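Local coordinates for alginate lyase AlgAT5 (Defluviitalea, PDB 5ZQI), which probably cleaves alginate by β-elimination, as a β-sandwich lyase of polysaccharide lyase family 7, at residues M175-L178 with L183-E186; T197-E200 with R204-V207; E190-L195 with L226-S231. All blocks are in the same frame, centred on the assembly; numbering follows the deposited sequence.

Contact 1: M175-L178 with L183-E186; sequences MIRL and LFVE. With SO4 (sulfate ion), chain B.
M175-L178 and L183-E186 form the arms of an antiparallel β hairpin, with M175-E186 and R177-F184 as hydrogen-bonded pairs and I176-V185 and L178-L183 as non-hydrogen-bonded ones. Each hydrogen-bonded pair is closed by two backbone bonds, that from E186 N to M175 O (2.9 Å) nearly straight at 174°. R177 dominates one face. With CG anti to the backbone N (chi1 -171°) and the chain extended as far as NE, it runs alongside F184, laying CB over the ring face, 4.2 Å from the centroid, and bringing its CD to 3.6 Å from F184 CZ. A long aliphatic stem suits this place because it can pack over the ring face and past its rim and still deliver a charge beyond. There E186 OE2 lies over one face of the guanidinium, and NH1 makes a salt bridge to E186 OE1 at 3.1 Å, a weak, bent bond (128°). The carboxylate of E179 makes a salt bridge with R177 NE. The opposite face is wholly aliphatic: L178 CD1 meets L183 CB at 3.8 Å, and I176 and V185 pack on V218 of the other sheet. R177 NH2 hydrogen-bonds sulfate O4 at 2.7 Å, and Y118 and K158 also bond the ion. The sulfate, probably from the crystallisation liquor, is held in a way that suggests a local affinity for anions, compatible with a polyanionic substrate such as alginate.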
loop_
_atom_site.group_PDB
_atom_site.type_symbol
_atom_site.label_atom_id
_atom_site.label_comp_id
_atom_site.label_asym_id
_atom_site.label_seq_id
_atom_site.Cartn_x
_atom_site.Cartn_y
_atom_site.Cartn_z
ATOM N N MET A 175 -6.228 3.053 -6.172
ATOM C CA MET A 175 -5.985 2.398 -4.903
ATOM C C MET A 175 -6.635 1.017 -4.881
ATOM O O MET A 175 -7.737 0.821 -5.412
ATOM C CB MET A 175 -6.511 3.212 -3.702
ATOM C CG MET A 175 -5.965 4.638 -3.637
ATOM S SD MET A 175 -6.184 5.469 -2.066
ATOM C CE MET A 175 -7.967 5.458 -2.001
ATOM N N ILE A 176 -5.935 0.065 -4.271
ATOM C CA ILE A 176 -6.463 -1.263 -3.992
ATOM C C ILE A 176 -7.153 -1.194 -2.636
ATOM O O ILE A 176 -6.497 -1.020 -1.613
ATOM C CB ILE A 176 -5.351 -2.316 -4.017
ATOM C CG1 ILE A 176 -4.509 -2.194 -5.298
ATOM C CG2 ILE A 176 -5.951 -3.738 -3.875
ATOM C CD1 ILE A 176 -5.268 -2.324 -6.617
ATOM N N ARG A 177 -8.469 -1.377 -2.624
ATOM C CA ARG A 177 -9.297 -1.030 -1.477
ATOM C C ARG A 177 -10.137 -2.229 -1.061
ATOM O O ARG A 177 -10.758 -2.890 -1.901
ATOM C CB ARG A 177 -10.189 0.147 -1.830
ATOM C CG ARG A 177 -10.945 0.752 -0.663
ATOM C CD ARG A 177 -11.547 2.122 -1.079
ATOM N NE ARG A 177 -12.332 2.666 0.026
ATOM C CZ ARG A 177 -12.148 3.845 0.602
ATOM N NH1 ARG A 177 -11.271 4.696 0.115
ATOM N NH2 ARG A 177 -12.902 4.180 1.625
ATOM N N LEU A 178 -10.193 -2.476 0.242
ATOM C CA LEU A 178 -11.079 -3.479 0.831
ATOM C C LEU A 178 -12.084 -2.766 1.722
ATOM O O LEU A 178 -11.694 -2.008 2.612
ATOM C CB LEU A 178 -10.304 -4.515 1.627
ATOM C CG LEU A 178 -11.191 -5.632 2.180
ATOM C CD1 LEU A 178 -11.730 -6.578 1.132
ATOM C CD2 LEU A 178 -10.398 -6.407 3.257
ATOM N N LEU A 183 -13.332 -6.344 -2.244
ATOM C CA LEU A 183 -12.007 -5.914 -2.678
ATOM C C LEU A 183 -12.120 -5.392 -4.104
ATOM O O LEU A 183 -12.594 -6.110 -4.982
ATOM C CB LEU A 183 -11.053 -7.098 -2.593
ATOM C CG LEU A 183 -9.605 -6.789 -2.888
ATOM C CD1 LEU A 183 -8.933 -5.951 -1.802
ATOM C CD2 LEU A 183 -8.750 -8.053 -3.102
ATOM N N PHE A 184 -11.682 -4.146 -4.332
ATOM C CA PHE A 184 -11.912 -3.482 -5.602
ATOM C C PHE A 184 -10.839 -2.432 -5.843
ATOM O O PHE A 184 -10.042 -2.110 -4.965
ATOM C CB PHE A 184 -13.325 -2.858 -5.658
ATOM C CG PHE A 184 -13.585 -1.794 -4.632
ATOM C CD1 PHE A 184 -14.055 -2.127 -3.387
ATOM C CD2 PHE A 184 -13.373 -0.455 -4.928
ATOM C CE1 PHE A 184 -14.302 -1.153 -2.432
ATOM C CE2 PHE A 184 -13.611 0.534 -3.972
ATOM C CZ PHE A 184 -14.088 0.180 -2.736
ATOM N N VAL A 185 -10.787 -1.949 -7.078
ATOM C CA VAL A 185 -9.903 -0.859 -7.474
ATOM C C VAL A 185 -10.718 0.420 -7.444
ATOM O O VAL A 185 -11.798 0.491 -8.066
ATOM C CB VAL A 185 -9.284 -1.084 -8.866
ATOM C CG1 VAL A 185 -8.270 -0.013 -9.156
ATOM C CG2 VAL A 185 -8.712 -2.457 -8.981
ATOM N N GLU A 186 -10.214 1.422 -6.714
ATOM C CA GLU A 186 -10.839 2.735 -6.593
ATOM C C GLU A 186 -10.014 3.784 -7.331
ATOM O O GLU A 186 -8.775 3.732 -7.345
ATOM C CB GLU A 186 -10.972 3.128 -5.117
ATOM C CG GLU A 186 -11.979 4.224 -4.867
ATOM C CD GLU A 186 -12.017 4.698 -3.410
ATOM O OE1 GLU A 186 -10.995 5.272 -2.936
ATOM O OE2 GLU A 186 -13.039 4.509 -2.746
HETATM S S SO4 B . -13.652 7.976 2.160
HETATM O O1 SO4 B . -15.103 7.907 2.331
HETATM O O2 SO4 B . -13.320 8.155 0.747
HETATM O O3 SO4 B . -13.115 9.085 2.944
HETATM O O4 SO4 B . -13.035 6.727 2.604
#

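Contact 2: T197-E200 with R204-V207; sequences TDYE and RFTV
Y199 OH, beside the F205 ring, is gripped by two backbone groups: it donates to T203 O and accepts from I151 N. Tyrosine suits the spot, since its ring can be buried while the hydroxyl meets backbone groups at the far end. The contact lies where the chain passes between the two sheets of the β-sandwich, from the loop after strand 190-194 into strand 205-212. No hydrogen bond joins 197-200 to 204-207; the side chains of Y199 and F205 alone make the contact. Their ring centroids are 5.5 Å apart and the planes nearly perpendicular (87°), but the approach is oblique, with Y199 CE1 only 3.5 Å from F205 CD1. F205 holds CG between its backbone N and carbonyl carbon (chi1 65°), a crowded position, and in it the CD1-CE1 side of the ring meets the tyrosine. Phenylalanine fits because its neighbours are largely apolar or aromatic: its ring also meets Y220 and touches L183, while Y199 packs on L178. N181 ND2 bonds to Y199 O and so ties the loop backbone to the hairpin turn between strands 172-179 and 182-187. At the edge of the F205 ring, Y199 OH lies in the ring plane, 3.7 Å from F205 CE1.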
loop_
_atom_site.group_PDB
_atom_site.type_symbol
_atom_site.label_atom_id
_atom_site.label_comp_id
_atom_site.label_asym_id
_atom_site.label_seq_id
_atom_site.Cartn_x
_atom_site.Cartn_y
_atom_site.Cartn_z
ATOM N N THR A 197 -15.508 -10.101 -4.694
ATOM C CA THR A 197 -16.683 -9.722 -3.922
ATOM C C THR A 197 -16.927 -10.636 -2.722
ATOM O O THR A 197 -17.921 -10.455 -2.000
ATOM C CB THR A 197 -17.946 -9.718 -4.800
ATOM O OG1 THR A 197 -18.102 -10.990 -5.441
ATOM C CG2 THR A 197 -17.867 -8.619 -5.853
ATOM N N ASP A 198 -16.012 -11.570 -2.449
ATOM C CA ASP A 198 -16.154 -12.534 -1.366
ATOM C C ASP A 198 -14.802 -12.716 -0.679
ATOM O O ASP A 198 -14.320 -13.831 -0.497
ATOM C CB ASP A 198 -16.701 -13.853 -1.906
ATOM C CG ASP A 198 -16.942 -14.906 -0.815
ATOM O OD1 ASP A 198 -17.558 -14.603 0.241
ATOM O OD2 ASP A 198 -16.538 -16.074 -1.046
ATOM N N TYR A 199 -14.151 -11.617 -0.306
ATOM C CA TYR A 199 -12.823 -11.684 0.278
ATOM C C TYR A 199 -12.919 -11.930 1.780
ATOM O O TYR A 199 -13.511 -11.130 2.516
ATOM C CB TYR A 199 -12.004 -10.407 0.030
ATOM C CG TYR A 199 -10.618 -10.523 0.624
ATOM C CD1 TYR A 199 -9.624 -11.203 -0.050
ATOM C CD2 TYR A 199 -10.320 -9.983 1.863
ATOM C CE1 TYR A 199 -8.372 -11.350 0.487
ATOM C CE2 TYR A 199 -9.070 -10.141 2.417
ATOM C CZ TYR A 199 -8.109 -10.855 1.738
ATOM O OH TYR A 199 -6.867 -11.042 2.299
ATOM N N GLU A 200 -12.324 -13.031 2.232
ATOM C CA GLU A 200 -12.273 -13.367 3.647
ATOM C C GLU A 200 -10.915 -12.997 4.232
ATOM O O GLU A 200 -9.880 -13.322 3.656
ATOM C CB GLU A 200 -12.548 -14.855 3.863
ATOM C CG GLU A 200 -13.891 -15.335 3.388
ATOM C CD GLU A 200 -14.080 -16.822 3.636
ATOM O OE1 GLU A 200 -13.402 -17.356 4.547
ATOM O OE2 GLU A 200 -14.895 -17.453 2.920
ATOM N N ARG A 204 -4.507 -15.108 1.341
ATOM C CA ARG A 204 -3.388 -14.627 0.541
ATOM C C ARG A 204 -3.822 -14.402 -0.905
ATOM O O ARG A 204 -4.534 -15.220 -1.496
ATOM C CB ARG A 204 -2.230 -15.644 0.606
ATOM C CG ARG A 204 -0.867 -15.115 0.141
ATOM C CD ARG A 204 0.264 -16.017 0.602
ATOM N NE ARG A 204 1.487 -15.761 -0.135
ATOM C CZ ARG A 204 2.626 -16.383 0.077
ATOM N NH1 ARG A 204 2.703 -17.326 1.011
ATOM N NH2 ARG A 204 3.704 -16.049 -0.625
ATOM N N PHE A 205 -3.396 -13.272 -1.465
ATOM C CA PHE A 205 -3.661 -12.975 -2.868
ATOM C C PHE A 205 -2.492 -12.197 -3.453
ATOM O O PHE A 205 -1.704 -11.565 -2.731
ATOM C CB PHE A 205 -4.973 -12.177 -3.084
ATOM C CG PHE A 205 -4.985 -10.791 -2.509
ATOM C CD1 PHE A 205 -5.429 -10.584 -1.252
ATOM C CD2 PHE A 205 -4.641 -9.664 -3.260
ATOM C CE1 PHE A 205 -5.494 -9.276 -0.689
ATOM C CE2 PHE A 205 -4.692 -8.399 -2.711
ATOM C CZ PHE A 205 -5.075 -8.216 -1.401
ATOM N N THR A 206 -2.413 -12.209 -4.778
ATOM C CA THR A 206 -1.505 -11.337 -5.501
ATOM C C THR A 206 -2.289 -10.299 -6.277
ATOM O O THR A 206 -3.317 -10.602 -6.888
ATOM C CB THR A 206 -0.594 -12.122 -6.447
ATOM O OG1 THR A 206 -1.339 -12.714 -7.512
ATOM C CG2 THR A 206 0.098 -13.198 -5.682
ATOM N N VAL A 207 -1.788 -9.072 -6.260
ATOM C CA VAL A 207 -2.300 -8.003 -7.096
ATOM C C VAL A 207 -1.132 -7.432 -7.880
ATOM O O VAL A 207 -0.058 -7.176 -7.321
ATOM C CB VAL A 207 -3.036 -6.934 -6.274
ATOM C CG1 VAL A 207 -2.173 -6.297 -5.203
ATOM C CG2 VAL A 207 -3.637 -5.885 -7.203
#

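Contact 3: E190-L195 with L226-S231; sequences EELADL and LTYNKS
L192 and Y228 form a tightly packed part of this contact, a methyl group set squarely on an aromatic face. L192 CD1 sits 3.8 Å from the centroid of the Y228 ring and only 8° off its normal, a CH-pi contact. The leucine places its branch there with CG anti to the carbonyl carbon (chi1 -65°), and the two side chains cross at about a right angle. Next to this pair, L192 CB meets L226 CD2 at 4.0 Å. A193 CB rests 3.7 Å from L226 CB, and alanine is apt where two backbones come near, their CA atoms here being 5.9 Å apart. L192 and A193 can both face L226 because they form a classic β bulge: both are hydrogen-bonded through their backbones to V185, and L192 takes a helix-like psi. The bulge lies on strand 190-194, at the margin of one sheet of the sandwich, and strand 223-229 is the outermost strand of the other, so the contact closes one side of the sandwich. The strands do not pair: their axes pass 7.6 Å apart at 138°, and no hydrogen bond crosses. Inward, L192 and Y228 both touch I174, and L226 touches V185, continuing the apolar packing. Outward the character changes. All four touching residues remain partly exposed, while E190, E191, T227, N229 and S231 in the same segments are exposed and make no contact across. Such polar and charged residues suit a rim that faces water; Y228 fits the boundary itself, giving its ring face to the leucine and carrying its hydroxyl at the far end.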
loop_
_atom_site.group_PDB
_atom_site.type_symbol
_atom_site.label_atom_id
_atom_site.label_comp_id
_atom_site.label_asym_id
_atom_site.label_seq_id
_atom_site.Cartn_x
_atom_site.Cartn_y
_atom_site.Cartn_z
ATOM N N GLU A 190 -14.267 6.587 -6.491
ATOM C CA GLU A 190 -15.343 5.715 -6.941
ATOM C C GLU A 190 -14.760 4.397 -7.433
ATOM O O GLU A 190 -13.571 4.284 -7.756
ATOM C CB GLU A 190 -16.177 6.354 -8.063
ATOM C CG GLU A 190 -16.804 7.704 -7.706
ATOM C CD GLU A 190 -17.750 7.646 -6.507
ATOM O OE1 GLU A 190 -18.198 6.534 -6.135
ATOM O OE2 GLU A 190 -18.047 8.723 -5.932
ATOM N N GLU A 191 -15.607 3.378 -7.447
ATOM C CA GLU A 191 -15.195 2.045 -7.848
ATOM C C GLU A 191 -14.944 1.980 -9.344
ATOM O O GLU A 191 -15.771 2.423 -10.151
ATOM C CB GLU A 191 -16.285 1.049 -7.461
ATOM C CG GLU A 191 -16.609 1.032 -5.963
ATOM C CD GLU A 191 -17.675 0.011 -5.590
ATOM O OE1 GLU A 191 -17.989 -0.870 -6.415
ATOM O OE2 GLU A 191 -18.197 0.093 -4.466
ATOM N N LEU A 192 -13.804 1.406 -9.713
ATOM C CA LEU A 192 -13.454 1.185 -11.104
ATOM C C LEU A 192 -13.703 -0.248 -11.557
ATOM O O LEU A 192 -14.113 -0.462 -12.699
ATOM C CB LEU A 192 -11.981 1.523 -11.340
ATOM C CG LEU A 192 -11.627 3.000 -11.130
ATOM C CD1 LEU A 192 -10.142 3.219 -11.374
ATOM C CD2 LEU A 192 -12.425 3.902 -12.025
ATOM N N ALA A 193 -13.445 -1.222 -10.686
ATOM C CA ALA A 193 -13.569 -2.628 -11.031
ATOM C C ALA A 193 -13.478 -3.448 -9.761
ATOM O O ALA A 193 -12.698 -3.121 -8.869
ATOM C CB ALA A 193 -12.469 -3.066 -12.001
ATOM N N ASP A 194 -14.236 -4.534 -9.721
ATOM C CA ASP A 194 -14.124 -5.514 -8.658
ATOM C C ASP A 194 -12.892 -6.387 -8.833
ATOM O O ASP A 194 -12.550 -6.792 -9.947
ATOM C CB ASP A 194 -15.374 -6.401 -8.656
ATOM C CG ASP A 194 -16.599 -5.709 -8.093
ATOM O OD1 ASP A 194 -16.464 -4.595 -7.530
ATOM O OD2 ASP A 194 -17.697 -6.280 -8.230
ATOM N N LEU A 195 -12.229 -6.689 -7.722
ATOM C CA LEU A 195 -11.259 -7.770 -7.684
ATOM C C LEU A 195 -11.852 -9.036 -7.068
ATOM O O LEU A 195 -11.628 -10.123 -7.585
ATOM C CB LEU A 195 -10.001 -7.341 -6.908
ATOM C CG LEU A 195 -9.305 -6.071 -7.405
ATOM C CD1 LEU A 195 -8.069 -5.781 -6.543
ATOM C CD2 LEU A 195 -8.893 -6.188 -8.882
ATOM N N LEU A 226 -9.108 -5.108 -14.681
ATOM C CA LEU A 226 -9.332 -3.716 -15.062
ATOM C C LEU A 226 -8.279 -3.294 -16.070
ATOM O O LEU A 226 -7.090 -3.578 -15.886
ATOM C CB LEU A 226 -9.253 -2.779 -13.850
ATOM C CG LEU A 226 -9.276 -1.264 -14.143
ATOM C CD1 LEU A 226 -10.598 -0.790 -14.701
ATOM C CD2 LEU A 226 -8.940 -0.576 -12.821
ATOM N N THR A 227 -8.726 -2.627 -17.130
ATOM C CA THR A 227 -7.890 -1.837 -18.029
ATOM C C THR A 227 -8.463 -0.423 -18.067
ATOM O O THR A 227 -9.619 -0.231 -18.460
ATOM C CB THR A 227 -7.858 -2.457 -19.417
ATOM O OG1 THR A 227 -7.458 -3.829 -19.328
ATOM C CG2 THR A 227 -6.836 -1.740 -20.306
ATOM N N TYR A 228 -7.668 0.554 -17.629
ATOM C CA TYR A 228 -8.155 1.898 -17.309
ATOM C C TYR A 228 -7.321 2.954 -18.007
ATOM O O TYR A 228 -6.121 3.051 -17.764
ATOM C CB TYR A 228 -8.126 2.069 -15.785
ATOM C CG TYR A 228 -8.468 3.403 -15.194
ATOM C CD1 TYR A 228 -9.672 4.019 -15.452
ATOM C CD2 TYR A 228 -7.573 4.030 -14.336
ATOM C CE1 TYR A 228 -9.965 5.250 -14.873
ATOM C CE2 TYR A 228 -7.867 5.243 -13.754
ATOM C CZ TYR A 228 -9.067 5.848 -14.033
ATOM O OH TYR A 228 -9.345 7.063 -13.439
ATOM N N ASN A 229 -7.957 3.727 -18.886
ATOM C CA ASN A 229 -7.240 4.804 -19.556
ATOM C C ASN A 229 -6.798 5.870 -18.560
ATOM O O ASN A 229 -7.606 6.388 -17.788
ATOM C CB ASN A 229 -8.119 5.468 -20.612
ATOM C CG ASN A 229 -8.443 4.566 -21.769
ATOM O OD1 ASN A 229 -7.706 3.605 -22.047
ATOM N ND2 ASN A 229 -9.542 4.853 -22.444
ATOM N N LYS A 230 -5.530 6.251 -18.634
ATOM C CA LYS A 230 -4.991 7.284 -17.768
ATOM C C LYS A 230 -3.646 7.772 -18.287
ATOM O O LYS A 230 -2.701 6.982 -18.471
ATOM C CB LYS A 230 -4.888 6.735 -16.331
ATOM C CG LYS A 230 -4.446 7.786 -15.319
ATOM C CD LYS A 230 -5.493 8.847 -15.124
ATOM C CE LYS A 230 -6.578 8.436 -14.144
ATOM N NZ LYS A 230 -7.451 9.599 -13.807
ATOM N N SER A 231 -3.558 9.069 -18.495
ATOM C CA SER A 231 -2.351 9.751 -18.965
ATOM C C SER A 231 -1.949 10.724 -17.862
ATOM O O SER A 231 -2.551 11.791 -17.740
ATOM C CB SER A 231 -2.625 10.446 -20.286
ATOM O OG SER A 231 -1.514 11.238 -20.700
#

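Contacts 1 and 2 are buried, whereas contact 3 lies at the surface, its centre about 17 Å from that of the chain. Contact 1 alone joins neighbouring strands of one sheet, and it combines backbone bonding, charge and apolar packing; contacts 2 and 3 rely on side chains, aromatic in one and mostly aliphatic in the other. Contacts 1 and 2 meet inside the sandwich, where I176 CD1 lies 4.0 Å from V207 CG2. Contacts 1 and 3 share a sheet, strand 182-187 lying beside strand 190-194. Contact 2 is nested in the loop that contact 3 closes, their segments adjoining in sequence without touching otherwise.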